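EscN (Escherichia coli O127:H6, PDB 2OBL) is a type III secretion protein of the EscN family with a P-loop nucleotide-binding fold, related to the ATP synthase alpha and beta subunits. Local coordinates at residues Glu111-Glu114 / Phe115-Leu118; Thr147-Thr150 / Ile151-Phe155; Asp167-Thr170 / Arg171-Arg174; Arg248-Glu252 / Glu253-Pro257; Arg279-Ala282 / Glu283-Leu287. The protein carries 1 engineered substitution. All coordinates share one frame; numbering follows the deposited sequence.

Interaction 1 of 5, residues Glu111-Glu114 / Phe115-Leu118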
loop_
_atom_site.group_PDB
_atom_site.type_symbol
_atom_site.label_atom_id
_atom_site.label_comp_id
_atom_site.label_asym_id
_atom_site.label_seq_id
_atom_site.Cartn_x
_atom_site.Cartn_y
_atom_site.Cartn_z
ATOM N N GLU A 111 -14.007 11.694 -4.089
ATOM C CA GLU A 111 -12.705 11.042 -4.109
ATOM C C GLU A 111 -12.838 9.541 -4.298
ATOM O O GLU A 111 -11.978 8.911 -4.893
ATOM C CB GLU A 111 -11.905 11.338 -2.831
ATOM C CG GLU A 111 -11.144 12.646 -2.877
ATOM C CD GLU A 111 -12.061 13.850 -2.830
ATOM O OE1 GLU A 111 -12.710 14.056 -1.786
ATOM O OE2 GLU A 111 -12.139 14.595 -3.831
ATOM N N VAL A 112 -13.918 8.967 -3.775
ATOM C CA VAL A 112 -14.156 7.543 -3.954
ATOM C C VAL A 112 -14.388 7.249 -5.430
ATOM O O VAL A 112 -13.794 6.335 -6.008
ATOM C CB VAL A 112 -15.363 7.060 -3.118
ATOM C CG1 VAL A 112 -15.631 5.593 -3.378
ATOM C CG2 VAL A 112 -15.109 7.308 -1.633
ATOM N N ASN A 113 -15.254 8.033 -6.058
ATOM C CA ASN A 113 -15.548 7.788 -7.458
ATOM C C ASN A 113 -14.327 8.003 -8.356
ATOM O O ASN A 113 -14.136 7.275 -9.330
ATOM C CB ASN A 113 -16.785 8.572 -7.910
ATOM C CG ASN A 113 -18.051 8.057 -7.251
ATOM O OD1 ASN A 113 -18.991 8.804 -7.002
ATOM N ND2 ASN A 113 -18.063 6.764 -6.935
ATOM N N GLU A 114 -13.473 8.959 -7.994
ATOM C CA GLU A 114 -12.244 9.196 -8.750
ATOM C C GLU A 114 -11.275 8.018 -8.673
ATOM O O GLU A 114 -10.587 7.690 -9.650
ATOM C CB GLU A 114 -11.584 10.516 -8.328
ATOM C CG GLU A 114 -12.368 11.731 -8.838
ATOM C CD GLU A 114 -11.818 13.069 -8.364
ATOM O OE1 GLU A 114 -10.784 13.091 -7.659
ATOM O OE2 GLU A 114 -12.430 14.101 -8.704
ATOM N N PHE A 115 -11.224 7.368 -7.514
ATOM C CA PHE A 115 -10.440 6.153 -7.391
ATOM C C PHE A 115 -11.056 4.985 -8.142
ATOM O O PHE A 115 -10.358 4.262 -8.854
ATOM C CB PHE A 115 -10.239 5.744 -5.928
ATOM C CG PHE A 115 -9.533 4.428 -5.781
ATOM C CD1 PHE A 115 -8.187 4.302 -6.116
ATOM C CD2 PHE A 115 -10.222 3.309 -5.339
ATOM C CE1 PHE A 115 -7.546 3.068 -5.999
ATOM C CE2 PHE A 115 -9.600 2.088 -5.216
ATOM C CZ PHE A 115 -8.255 1.966 -5.547
ATOM N N LEU A 116 -12.363 4.783 -7.966
ATOM C CA LEU A 116 -13.036 3.660 -8.610
ATOM C C LEU A 116 -12.917 3.733 -10.129
ATOM O O LEU A 116 -12.824 2.715 -10.818
ATOM C CB LEU A 116 -14.504 3.585 -8.178
ATOM C CG LEU A 116 -14.750 3.274 -6.695
ATOM C CD1 LEU A 116 -16.244 3.112 -6.465
ATOM C CD2 LEU A 116 -13.981 2.027 -6.225
ATOM N N ALA A 117 -12.912 4.951 -10.657
ATOM C CA ALA A 117 -12.766 5.133 -12.099
ATOM C C ALA A 117 -11.450 4.569 -12.653
ATOM O O ALA A 117 -11.370 4.240 -13.830
ATOM C CB ALA A 117 -12.929 6.610 -12.462
ATOM N N LEU A 118 -10.426 4.444 -11.806
ATOM C CA LEU A 118 -9.123 3.910 -12.237
ATOM C C LEU A 118 -9.152 2.396 -12.461
ATOM O O LEU A 118 -8.204 1.819 -13.003
ATOM C CB LEU A 118 -8.036 4.234 -11.194
ATOM C CG LEU A 118 -7.906 5.702 -10.793
ATOM C CD1 LEU A 118 -6.905 5.871 -9.671
ATOM C CD2 LEU A 118 -7.477 6.554 -11.994
#

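Interaction 2 of 5, residues Thr147-Thr150 / Ile151-Phe155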
loop_
_atom_site.group_PDB
_atom_site.type_symbol
_atom_site.label_atom_id
_atom_site.label_comp_id
_atom_site.label_asym_id
_atom_site.label_seq_id
_atom_site.Cartn_x
_atom_site.Cartn_y
_atom_site.Cartn_z
ATOM N N THR A 147 -14.080 -5.180 8.931
ATOM C CA THR A 147 -14.865 -5.838 7.886
ATOM C C THR A 147 -13.986 -6.249 6.705
ATOM O O THR A 147 -14.014 -7.403 6.256
ATOM C CB THR A 147 -15.973 -4.903 7.391
ATOM O OG1 THR A 147 -16.957 -4.763 8.426
ATOM C CG2 THR A 147 -16.612 -5.433 6.108
ATOM N N ALA A 148 -13.181 -5.311 6.228
ATOM C CA ALA A 148 -12.249 -5.589 5.142
ATOM C C ALA A 148 -11.295 -6.726 5.507
ATOM O O ALA A 148 -11.065 -7.635 4.720
ATOM C CB ALA A 148 -11.471 -4.323 4.793
ATOM N N THR A 149 -10.753 -6.671 6.712
ATOM C CA THR A 149 -9.783 -7.667 7.149
ATOM C C THR A 149 -10.431 -9.057 7.199
ATOM O O THR A 149 -9.856 -10.048 6.745
ATOM C CB THR A 149 -9.117 -7.274 8.489
ATOM O OG1 THR A 149 -8.477 -5.995 8.351
ATOM C CG2 THR A 149 -8.042 -8.318 8.897
ATOM N N THR A 150 -11.640 -9.106 7.729
ATOM C CA THR A 150 -12.393 -10.357 7.853
ATOM C C THR A 150 -12.709 -10.951 6.484
ATOM O O THR A 150 -12.601 -12.153 6.277
ATOM C CB THR A 150 -13.676 -10.131 8.665
ATOM O OG1 THR A 150 -13.305 -9.746 10.000
ATOM C CG2 THR A 150 -14.506 -11.427 8.738
ATOM N N ILE A 151 -13.097 -10.100 5.545
ATOM C CA ILE A 151 -13.365 -10.556 4.190
ATOM C C ILE A 151 -12.091 -11.096 3.518
ATOM O O ILE A 151 -12.124 -12.120 2.819
ATOM C CB ILE A 151 -14.028 -9.448 3.351
ATOM C CG1 ILE A 151 -15.455 -9.176 3.864
ATOM C CG2 ILE A 151 -14.064 -9.844 1.878
ATOM C CD1 ILE A 151 -16.055 -7.884 3.322
ATOM N N ALA A 152 -10.971 -10.414 3.732
ATOM C CA ALA A 152 -9.688 -10.891 3.241
ATOM C C ALA A 152 -9.372 -12.276 3.791
ATOM O O ALA A 152 -8.878 -13.129 3.063
ATOM C CB ALA A 152 -8.548 -9.891 3.594
ATOM N N GLU A 153 -9.662 -12.493 5.072
ATOM C CA GLU A 153 -9.451 -13.806 5.695
ATOM C C GLU A 153 -10.341 -14.873 5.066
ATOM O O GLU A 153 -9.907 -16.010 4.844
ATOM C CB GLU A 153 -9.681 -13.729 7.205
ATOM C CG GLU A 153 -8.623 -12.925 7.945
ATOM C CD GLU A 153 -9.027 -12.582 9.362
ATOM O OE1 GLU A 153 -10.238 -12.584 9.655
ATOM O OE2 GLU A 153 -8.128 -12.296 10.181
ATOM N N TYR A 154 -11.584 -14.509 4.770
ATOM C CA TYR A 154 -12.498 -15.447 4.126
ATOM C C TYR A 154 -11.925 -15.917 2.790
ATOM O O TYR A 154 -11.896 -17.117 2.512
ATOM C CB TYR A 154 -13.891 -14.846 3.923
ATOM C CG TYR A 154 -14.726 -15.673 2.967
ATOM C CD1 TYR A 154 -15.314 -16.871 3.376
ATOM C CD2 TYR A 154 -14.892 -15.277 1.650
ATOM C CE1 TYR A 154 -16.047 -17.636 2.494
ATOM C CE2 TYR A 154 -15.626 -16.033 0.765
ATOM C CZ TYR A 154 -16.198 -17.208 1.186
ATOM O OH TYR A 154 -16.928 -17.941 0.279
ATOM N N PHE A 155 -11.479 -14.971 1.963
ATOM C CA PHE A 155 -10.898 -15.322 0.660
ATOM C C PHE A 155 -9.543 -16.040 0.758
ATOM O O PHE A 155 -9.282 -16.992 0.008
ATOM C CB PHE A 155 -10.886 -14.115 -0.285
ATOM C CG PHE A 155 -12.246 -13.792 -0.835
ATOM C CD1 PHE A 155 -12.847 -14.642 -1.761
ATOM C CD2 PHE A 155 -12.957 -12.691 -0.386
ATOM C CE1 PHE A 155 -14.118 -14.372 -2.267
ATOM C CE2 PHE A 155 -14.238 -12.412 -0.886
ATOM C CZ PHE A 155 -14.820 -13.249 -1.833
#

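Interaction 3 of 5, residues Asp167-Thr170 / Arg171-Arg174. With IMD (imidazole), chain D.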
loop_
_atom_site.group_PDB
_atom_site.type_symbol
_atom_site.label_atom_id
_atom_site.label_comp_id
_atom_site.label_asym_id
_atom_site.label_seq_id
_atom_site.Cartn_x
_atom_site.Cartn_y
_atom_site.Cartn_z
ATOM N N ASP A 167 -7.136 2.308 2.537
ATOM C CA ASP A 167 -6.877 3.723 2.311
ATOM C C ASP A 167 -7.955 4.465 3.109
ATOM O O ASP A 167 -9.056 4.668 2.592
ATOM C CB ASP A 167 -6.998 4.023 0.799
ATOM C CG ASP A 167 -6.551 5.440 0.415
ATOM O OD1 ASP A 167 -5.671 6.028 1.077
ATOM O OD2 ASP A 167 -7.089 5.982 -0.576
ATOM N N SER A 168 -7.673 4.860 4.356
ATOM C CA SER A 168 -6.338 4.870 4.954
ATOM C C SER A 168 -6.385 4.418 6.403
ATOM O O SER A 168 -7.428 4.515 7.053
ATOM C CB SER A 168 -5.814 6.311 4.959
ATOM O OG SER A 168 -6.701 7.163 5.695
ATOM N N VAL A 169 -5.253 3.958 6.928
ATOM C CA VAL A 169 -5.205 3.649 8.344
ATOM C C VAL A 169 -5.363 4.950 9.135
ATOM O O VAL A 169 -5.891 4.944 10.242
ATOM C CB VAL A 169 -3.939 2.835 8.729
ATOM C CG1 VAL A 169 -2.669 3.661 8.589
ATOM C CG2 VAL A 169 -4.091 2.271 10.150
ATOM N N THR A 170 -4.917 6.067 8.546
ATOM C CA THR A 170 -5.066 7.376 9.193
ATOM C C THR A 170 -6.527 7.708 9.509
ATOM O O THR A 170 -6.858 8.112 10.625
ATOM C CB THR A 170 -4.482 8.477 8.296
ATOM O OG1 THR A 170 -3.082 8.225 8.110
ATOM C CG2 THR A 170 -4.700 9.865 8.929
ATOM N N ARG A 171 -7.406 7.545 8.526
ATOM C CA ARG A 171 -8.817 7.900 8.741
ATOM C C ARG A 171 -9.561 6.832 9.515
ATOM O O ARG A 171 -10.522 7.142 10.245
ATOM C CB ARG A 171 -9.506 8.260 7.423
ATOM C CG ARG A 171 -8.946 9.553 6.818
ATOM C CD ARG A 171 -9.873 10.129 5.757
ATOM N NE ARG A 171 -9.205 11.124 4.914
ATOM C CZ ARG A 171 -9.263 12.430 5.127
ATOM N NH1 ARG A 171 -9.959 12.900 6.157
ATOM N NH2 ARG A 171 -8.640 13.270 4.299
ATOM N N TYR A 172 -9.098 5.585 9.405
ATOM C CA TYR A 172 -9.585 4.538 10.285
ATOM C C TYR A 172 -9.318 4.951 11.732
ATOM O O TYR A 172 -10.196 4.839 12.598
ATOM C CB TYR A 172 -8.879 3.190 10.047
ATOM C CG TYR A 172 -8.901 2.371 11.316
ATOM C CD1 TYR A 172 -10.041 1.659 11.685
ATOM C CD2 TYR A 172 -7.809 2.354 12.185
ATOM C CE1 TYR A 172 -10.092 0.954 12.867
ATOM C CE2 TYR A 172 -7.850 1.644 13.370
ATOM C CZ TYR A 172 -9.002 0.949 13.708
ATOM O OH TYR A 172 -9.051 0.247 14.888
ATOM N N ALA A 173 -8.094 5.407 11.990
ATOM C CA ALA A 173 -7.677 5.757 13.364
ATOM C C ALA A 173 -8.454 6.950 13.917
ATOM O O ALA A 173 -8.772 7.000 15.112
ATOM C CB ALA A 173 -6.176 6.015 13.421
ATOM N N ARG A 174 -8.754 7.919 13.057
ATOM C CA ARG A 174 -9.519 9.076 13.492
ATOM C C ARG A 174 -10.939 8.639 13.849
ATOM O O ARG A 174 -11.508 9.123 14.821
ATOM C CB ARG A 174 -9.544 10.151 12.411
ATOM C CG ARG A 174 -8.184 10.826 12.222
ATOM C CD ARG A 174 -8.235 11.735 11.009
ATOM N NE ARG A 174 -6.926 12.307 10.716
ATOM C CZ ARG A 174 -6.663 13.017 9.624
ATOM N NH1 ARG A 174 -7.627 13.240 8.732
ATOM N NH2 ARG A 174 -5.448 13.517 9.428
HETATM N N1 IMD D . -11.738 6.874 -0.040
HETATM C C2 IMD D . -10.572 6.371 0.422
HETATM N N3 IMD D . -9.663 6.442 -0.585
HETATM C C4 IMD D . -10.257 6.987 -1.678
HETATM C C5 IMD D . -11.574 7.254 -1.333
#

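Interaction 4 of 5, residues Arg248-Glu252 / Glu253-Pro257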
loop_
_atom_site.group_PDB
_atom_site.type_symbol
_atom_site.label_atom_id
_atom_site.label_comp_id
_atom_site.label_asym_id
_atom_site.label_seq_id
_atom_site.Cartn_x
_atom_site.Cartn_y
_atom_site.Cartn_z
ATOM N N ARG A 248 6.157 15.519 -1.942
ATOM C CA ARG A 248 5.778 16.714 -2.700
ATOM C C ARG A 248 6.905 17.131 -3.639
ATOM O O ARG A 248 6.660 17.556 -4.769
ATOM C CB ARG A 248 5.409 17.851 -1.744
ATOM C CG ARG A 248 4.877 19.101 -2.431
ATOM C CD ARG A 248 3.904 19.859 -1.533
ATOM N NE ARG A 248 2.639 19.137 -1.395
ATOM C CZ ARG A 248 2.236 18.538 -0.280
ATOM N NH1 ARG A 248 2.995 18.582 0.810
ATOM N NH2 ARG A 248 1.074 17.896 -0.253
ATOM N N GLU A 249 8.146 16.986 -3.184
ATOM C CA GLU A 249 9.303 17.349 -3.998
ATOM C C GLU A 249 9.358 16.622 -5.344
ATOM O O GLU A 249 9.650 17.239 -6.380
ATOM C CB GLU A 249 10.600 17.152 -3.207
ATOM C CG GLU A 249 10.816 18.202 -2.114
ATOM C CD GLU A 249 9.903 18.037 -0.892
ATOM O OE1 GLU A 249 9.369 16.921 -0.652
ATOM O OE2 GLU A 249 9.725 19.044 -0.166
ATOM N N LEU A 250 9.084 15.318 -5.344
ATOM C CA LEU A 250 9.002 14.578 -6.601
ATOM C C LEU A 250 7.735 14.901 -7.400
ATOM O O LEU A 250 7.788 15.042 -8.627
ATOM C CB LEU A 250 9.132 13.067 -6.366
ATOM C CG LEU A 250 10.532 12.635 -5.924
ATOM C CD1 LEU A 250 10.533 11.180 -5.455
ATOM C CD2 LEU A 250 11.573 12.868 -7.029
ATOM N N ALA A 251 6.600 15.026 -6.721
ATOM C CA ALA A 251 5.361 15.364 -7.420
ATOM C C ALA A 251 5.467 16.692 -8.189
ATOM O O ALA A 251 4.890 16.840 -9.270
ATOM C CB ALA A 251 4.177 15.391 -6.450
ATOM N N GLU A 252 6.210 17.649 -7.640
ATOM C CA GLU A 252 6.344 18.969 -8.266
ATOM C C GLU A 252 7.332 18.970 -9.430
ATOM O O GLU A 252 7.369 19.909 -10.243
ATOM C CB GLU A 252 6.713 20.011 -7.212
ATOM C CG GLU A 252 5.586 20.232 -6.220
ATOM C CD GLU A 252 5.931 21.233 -5.147
ATOM O OE1 GLU A 252 7.139 21.456 -4.913
ATOM O OE2 GLU A 252 4.994 21.800 -4.540
ATOM N N GLU A 253 8.120 17.905 -9.519
ATOM C CA GLU A 253 8.986 17.683 -10.671
ATOM C C GLU A 253 8.251 16.899 -11.758
ATOM O O GLU A 253 8.822 16.594 -12.800
ATOM C CB GLU A 253 10.257 16.938 -10.249
ATOM C CG GLU A 253 11.290 17.831 -9.600
ATOM C CD GLU A 253 12.415 17.057 -8.931
ATOM O OE1 GLU A 253 12.570 15.842 -9.199
ATOM O OE2 GLU A 253 13.154 17.676 -8.132
ATOM N N ASN A 254 6.982 16.584 -11.498
ATOM C CA ASN A 254 6.176 15.729 -12.367
ATOM C C ASN A 254 6.794 14.348 -12.489
ATOM O O ASN A 254 6.746 13.706 -13.535
ATOM C CB ASN A 254 5.940 16.371 -13.737
ATOM C CG ASN A 254 4.723 17.261 -13.741
ATOM O OD1 ASN A 254 3.597 16.787 -13.595
ATOM N ND2 ASN A 254 4.938 18.558 -13.891
ATOM N N HIS A 255 7.370 13.900 -11.381
ATOM C CA HIS A 255 8.033 12.611 -11.289
ATOM C C HIS A 255 7.070 11.639 -10.610
ATOM O O HIS A 255 6.887 11.682 -9.395
ATOM C CB HIS A 255 9.321 12.784 -10.480
ATOM C CG HIS A 255 10.050 11.509 -10.189
ATOM N ND1 HIS A 255 11.375 11.325 -10.517
ATOM C CD2 HIS A 255 9.659 10.375 -9.555
ATOM C CE1 HIS A 255 11.761 10.123 -10.126
ATOM N NE2 HIS A 255 10.739 9.527 -9.540
ATOM N N PHE A 256 6.433 10.785 -11.409
ATOM C CA PHE A 256 5.432 9.838 -10.902
ATOM C C PHE A 256 5.670 8.392 -11.341
ATOM O O PHE A 256 6.017 8.152 -12.508
ATOM C CB PHE A 256 4.033 10.250 -11.358
ATOM C CG PHE A 256 3.590 11.584 -10.832
ATOM C CD1 PHE A 256 3.224 11.731 -9.505
ATOM C CD2 PHE A 256 3.519 12.680 -11.671
ATOM C CE1 PHE A 256 2.803 12.969 -9.024
ATOM C CE2 PHE A 256 3.100 13.920 -11.201
ATOM C CZ PHE A 256 2.740 14.062 -9.886
ATOM N N PRO A 257 5.450 7.418 -10.429
ATOM C CA PRO A 257 5.075 7.580 -9.006
ATOM C C PRO A 257 6.102 8.395 -8.228
ATOM O O PRO A 257 7.294 8.240 -8.467
ATOM C CB PRO A 257 5.071 6.136 -8.481
ATOM C CG PRO A 257 4.785 5.298 -9.713
ATOM C CD PRO A 257 5.551 5.994 -10.805
HETATM O O HOH W 1 7.744 19.965 -13.112
#

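Interaction 5 of 5, residues Arg279-Ala282 / Glu283-Leu287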
loop_
_atom_site.group_PDB
_atom_site.type_symbol
_atom_site.label_atom_id
_atom_site.label_comp_id
_atom_site.label_asym_id
_atom_site.label_seq_id
_atom_site.Cartn_x
_atom_site.Cartn_y
_atom_site.Cartn_z
ATOM N N ARG A 279 21.867 -6.794 -5.743
ATOM C CA ARG A 279 23.064 -6.017 -6.092
ATOM C C ARG A 279 22.758 -4.917 -7.097
ATOM O O ARG A 279 23.205 -3.780 -6.931
ATOM C CB ARG A 279 24.180 -6.907 -6.657
ATOM C CG ARG A 279 25.478 -6.125 -6.914
ATOM C CD ARG A 279 26.202 -6.531 -8.209
ATOM N NE ARG A 279 25.431 -6.228 -9.424
ATOM C CZ ARG A 279 25.287 -5.018 -9.972
ATOM N NH1 ARG A 279 24.568 -4.881 -11.083
ATOM N NH2 ARG A 279 25.843 -3.942 -9.422
ATOM N N ALA A 280 22.008 -5.259 -8.143
ATOM C CA ALA A 280 21.612 -4.263 -9.139
ATOM C C ALA A 280 20.765 -3.166 -8.500
ATOM O O ALA A 280 20.945 -1.986 -8.800
ATOM C CB ALA A 280 20.852 -4.908 -10.278
ATOM N N ALA A 281 19.823 -3.558 -7.644
ATOM C CA ALA A 281 18.976 -2.576 -6.957
ATOM C C ALA A 281 19.810 -1.646 -6.082
ATOM O O ALA A 281 19.545 -0.446 -6.007
ATOM C CB ALA A 281 17.925 -3.268 -6.105
ATOM N N ALA A 282 20.804 -2.198 -5.406
ATOM C CA ALA A 282 21.640 -1.404 -4.511
ATOM C C ALA A 282 22.431 -0.362 -5.293
ATOM O O ALA A 282 22.563 0.782 -4.860
ATOM C CB ALA A 282 22.580 -2.301 -3.716
ATOM N N GLU A 283 22.959 -0.766 -6.445
ATOM C CA GLU A 283 23.671 0.161 -7.305
ATOM C C GLU A 283 22.722 1.230 -7.851
ATOM O O GLU A 283 23.062 2.410 -7.854
ATOM C CB GLU A 283 24.385 -0.571 -8.451
ATOM C CG GLU A 283 24.940 0.388 -9.495
ATOM C CD GLU A 283 26.072 -0.185 -10.310
ATOM O OE1 GLU A 283 26.108 -1.421 -10.521
ATOM O OE2 GLU A 283 26.933 0.609 -10.752
ATOM N N CYS A 284 21.530 0.824 -8.296
ATOM C CA CYS A 284 20.561 1.780 -8.826
ATOM C C CYS A 284 20.228 2.824 -7.768
ATOM O O CYS A 284 20.164 4.020 -8.063
ATOM C CB CYS A 284 19.278 1.089 -9.314
ATOM S SG CYS A 284 18.182 2.193 -10.253
ATOM N N LYS A 285 20.024 2.376 -6.531
ATOM C CA LYS A 285 19.717 3.298 -5.436
ATOM C C LYS A 285 20.857 4.291 -5.207
ATOM O O LYS A 285 20.630 5.491 -5.018
ATOM C CB LYS A 285 19.434 2.526 -4.152
ATOM C CG LYS A 285 18.036 1.920 -4.092
ATOM C CD LYS A 285 17.877 1.087 -2.846
ATOM C CE LYS A 285 17.337 -0.273 -3.198
ATOM N NZ LYS A 285 17.483 -1.241 -2.069
ATOM N N LYS A 286 22.085 3.787 -5.234
ATOM C CA LYS A 286 23.253 4.639 -5.046
ATOM C C LYS A 286 23.358 5.635 -6.188
ATOM O O LYS A 286 23.662 6.812 -5.973
ATOM C CB LYS A 286 24.520 3.795 -4.925
ATOM C CG LYS A 286 24.708 3.190 -3.535
ATOM C CD LYS A 286 25.510 1.892 -3.572
ATOM C CE LYS A 286 25.539 1.218 -2.198
ATOM N NZ LYS A 286 26.393 -0.014 -2.172
ATOM N N LEU A 287 23.071 5.174 -7.401
ATOM C CA LEU A 287 23.123 6.053 -8.560
ATOM C C LEU A 287 22.087 7.165 -8.447
ATOM O O LEU A 287 22.393 8.331 -8.701
ATOM C CB LEU A 287 22.959 5.270 -9.863
ATOM C CG LEU A 287 24.153 4.383 -10.251
ATOM C CD1 LEU A 287 23.866 3.666 -11.549
ATOM C CD2 LEU A 287 25.440 5.188 -10.363
#

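Interaction 1 of 5, residues Glu111-Glu114 / Phe115-Leu118
Leu116 N donates to Val112 O at 2.9 Å, and Ala117 N reaches Asn113 O at the same 2.9 Å, two i to i+4 bonds toward the C-terminal part of helix 109-116. The helix follows strand 99-105 in the P-loop nucleotide-binding domain. Phe115 N to Glu111 O makes a third such bond at 3.1 Å. The Leu116 bond is the straightest of the three, with an N-H...O angle of 168°. Leu118 N then turns back to Phe115 O. The acid of Glu111 points elsewhere and pairs with Arg108, one turn earlier.

Among the side chains, Val112 and Leu116 run alongside each other in the same direction and share the inner face of the helix, both touching Leu104 of strand 99-105. Phe115 takes another path: its CG stands anti to the backbone N (chi1 175°), which sends the ring off this pair toward Leu102 and Leu104 and the side chains of Leu88 and Cys92 on helix 84-94. The Leu116 CD1 methyl has two neighbours at nearly equal range: Asn113 ND2, from an exposed side chain, at 4.1 Å, and Val112 CG1 at 4.0 Å.

Interaction 2 of 5, residues Thr147-Thr150 / Ile151-Phe155
Backbone hydrogen bonds join Thr147 to Ile151 and the next three residues to Ala152, Glu153 and Tyr154, a regular alpha-helical run in the C-terminal half of helix 138-156. Ile151 N to Thr147 O is the shortest at 2.9 Å.

Apolar contact is concentrated on one pair. Thr147 and Ile151 lie flank to flank, with Thr147 CG2 3.8 Å from Ile151 CD1. The isoleucine chain runs back over the preceding turn, so that its CG1 comes 3.3 Å from Thr147 O. Both side chains also pack on Ile5 of strand 4-7, while Ala148 and Ala152 turn their small methyls to the central sheet.

Polar groups form the third set. Glu153 has CG beside its own backbone N (chi1 -69°) and an extended chain beyond, which lays the carboxylate back along the helix: OE1 is 3.6 Å from Thr150 CA, and OE2 is 4.2 Å from Thr149 CG2. The acid bridges to Arg206, which also bonds Thr150 OG1. Thr149 OG1 turns back to Ala145 O, and Thr147 OG1 to Gly18 O.

Thr147 and Thr150 can therefore pack on Ile5 while their hydroxyls keep hydrogen-bond partners, and the buried carboxylate of Glu153 is probably kept charged by its arginine.

Interaction 3 of 5, residues Asp167-Thr170 / Arg171-Arg174
The N-terminal cap of helix 169-182, at the end of strand 161-167 and near the probable P-loop, is made by Ser168: its OG accepts from Arg171 N at 2.9 Å, with an N-H...O angle of 158°. The hydroxyl stands between its own backbone N and carbonyl carbon (chi1 59°), which turns it to the amide of Arg171 in the first turn. Ser168 O meanwhile takes Tyr172 N, so both oxygens of the capping residue serve the helix. Arg171 leaves the cap with CG 3.5 Å from Ser168 OG and carries its NE to a salt bridge with Glu107.

Within the first turns, Thr170 and Arg174 run alongside each other. The CG2 methyl of Thr170 lies over one face of the Arg174 guanidinium, off toward the rim and 3.8 Å from NE, while NH2 of that arginine pairs with Glu224. Thr170 OG1 instead takes the backbone N of Leu222. Tyr172 offers its ring edge to Val169 O, 3.8 Å from CD2, and its hydroxyl bonds Ser199.

Before the cap, Asp167 OD2 receives N3 of a bound imidazole at 2.6 Å and also pairs with Lys84. An acidic residue ending a central parallel strand, close to Lys84 of the probable P-loop and followed by a capped helix, is consistent with the Walker B position of P-loop NTPases.

Interaction 4 of 5, residues Arg248-Glu252 / Glu253-Pro257
Leu250 and His255 meet where helix 248-251 ends. Along the leucine, CB lies 4.0 Å from His255 O and close to His255 CB, and the two side chains leave the backbone in much the same direction. CG sits beside the backbone N (chi1 -69°), which directs the branch toward the imidazole. At the tip, CD2 rests over one face of that ring, 3.8 Å from its centroid and 14° off the normal, a CH-pi contact. The same methyl is 3.8 Å from Glu253 OE1, whose side chain runs at a slant to the leucine. Beyond this pair, the histidine packs on Gln322 and Ile325 of helix 318-325.

The backbone explains the pairing. Leu250 O accepts His255 N at 3.0 Å and, weakly, Glu253 N, while Ala251 O accepts Asn254 N at 3.1 Å. That last donor stands above the carbonyl plane, well off a lone pair. Asn254 has positive phi (61°), so the chain reverses and brings His255 back to Leu250. A water bridges Glu252 O, to which it donates, and Asn254 ND2, from which it accepts.

Phe256 comes back to the helix as well, placing CE1 3.8 Å from Ala251 CB and CZ 3.6 Å from Ala251 O. Its backbone is hydrogen-bonded to Gln327, and the peptide to Pro257 is cis. Bonds from His255 and Asn254 back into the last turn, with the CH-pi contact of Leu250 and His255 across them, form a Schellman motif, a common way of ending an alpha-helix.

Interaction 5 of 5, residues Arg279-Ala282 / Glu283-Leu287
Arg279 and Glu283, one turn apart on helix 275-290, form a salt bridge: Arg279 NH2 donates to Glu283 OE1 at 2.8 Å. The carboxylate oxygen lies at the edge of the guanidinium, near its plane, and is met on its anti side; the two flat groups are turned 90° to each other, so a single N-H makes the link. In the arginine, CG stands anti to the backbone N (chi1 -175°) and the chain kinks beyond it (chi3 65°), which carries its head forward along the helix to Glu283. Glu283 OE2 has another partner, Lys313, so the acid lies between two positive charges.

The tightly packed side is small. Ala280, Ala281 and Cys284 are buried, and Cys284 CB comes 3.5 Å from Ala280 O; Cys284 N bonds that same oxygen at 2.9 Å.

Toward solvent the chains are long and charged: Arg279 and Lys286 are exposed, Glu283 and Lys285 partly so. Lys285 folds over the carbonyl of the turn before, with CG 3.4 Å from Ala281 O, and Lys286 does likewise with CD 3.4 Å from Ala282 O.

On its buried side the helix packs on others: Ala280 and Cys284 touch Leu342 of helix 335-345, Ala281 and Cys284 touch Leu65 of helix 60-65, and Cys284 and Leu287 touch Ile321 of helix 318-325.

Interactions 1 to 4 belong to the nucleotide-binding family region, while interaction 5 lies in the C-terminal family region, its centre about 35 Å from that of interaction 1. Interactions 1 and 3 approach the same bound imidazole: Asp167 bonds it, and the Val112 side chain comes within about 4 Å, although the nearest atoms of the two contacts are about 6 Å apart. Tyr172 of interaction 3 packs on helix 138-156, which carries interaction 2. Phe115 of interaction 1 and Phe256 of interaction 4 both touch the probable P-loop. Helix 318-325 connects interactions 4 and 5, receiving His255 and Cys284; their centres are about 21 Å apart.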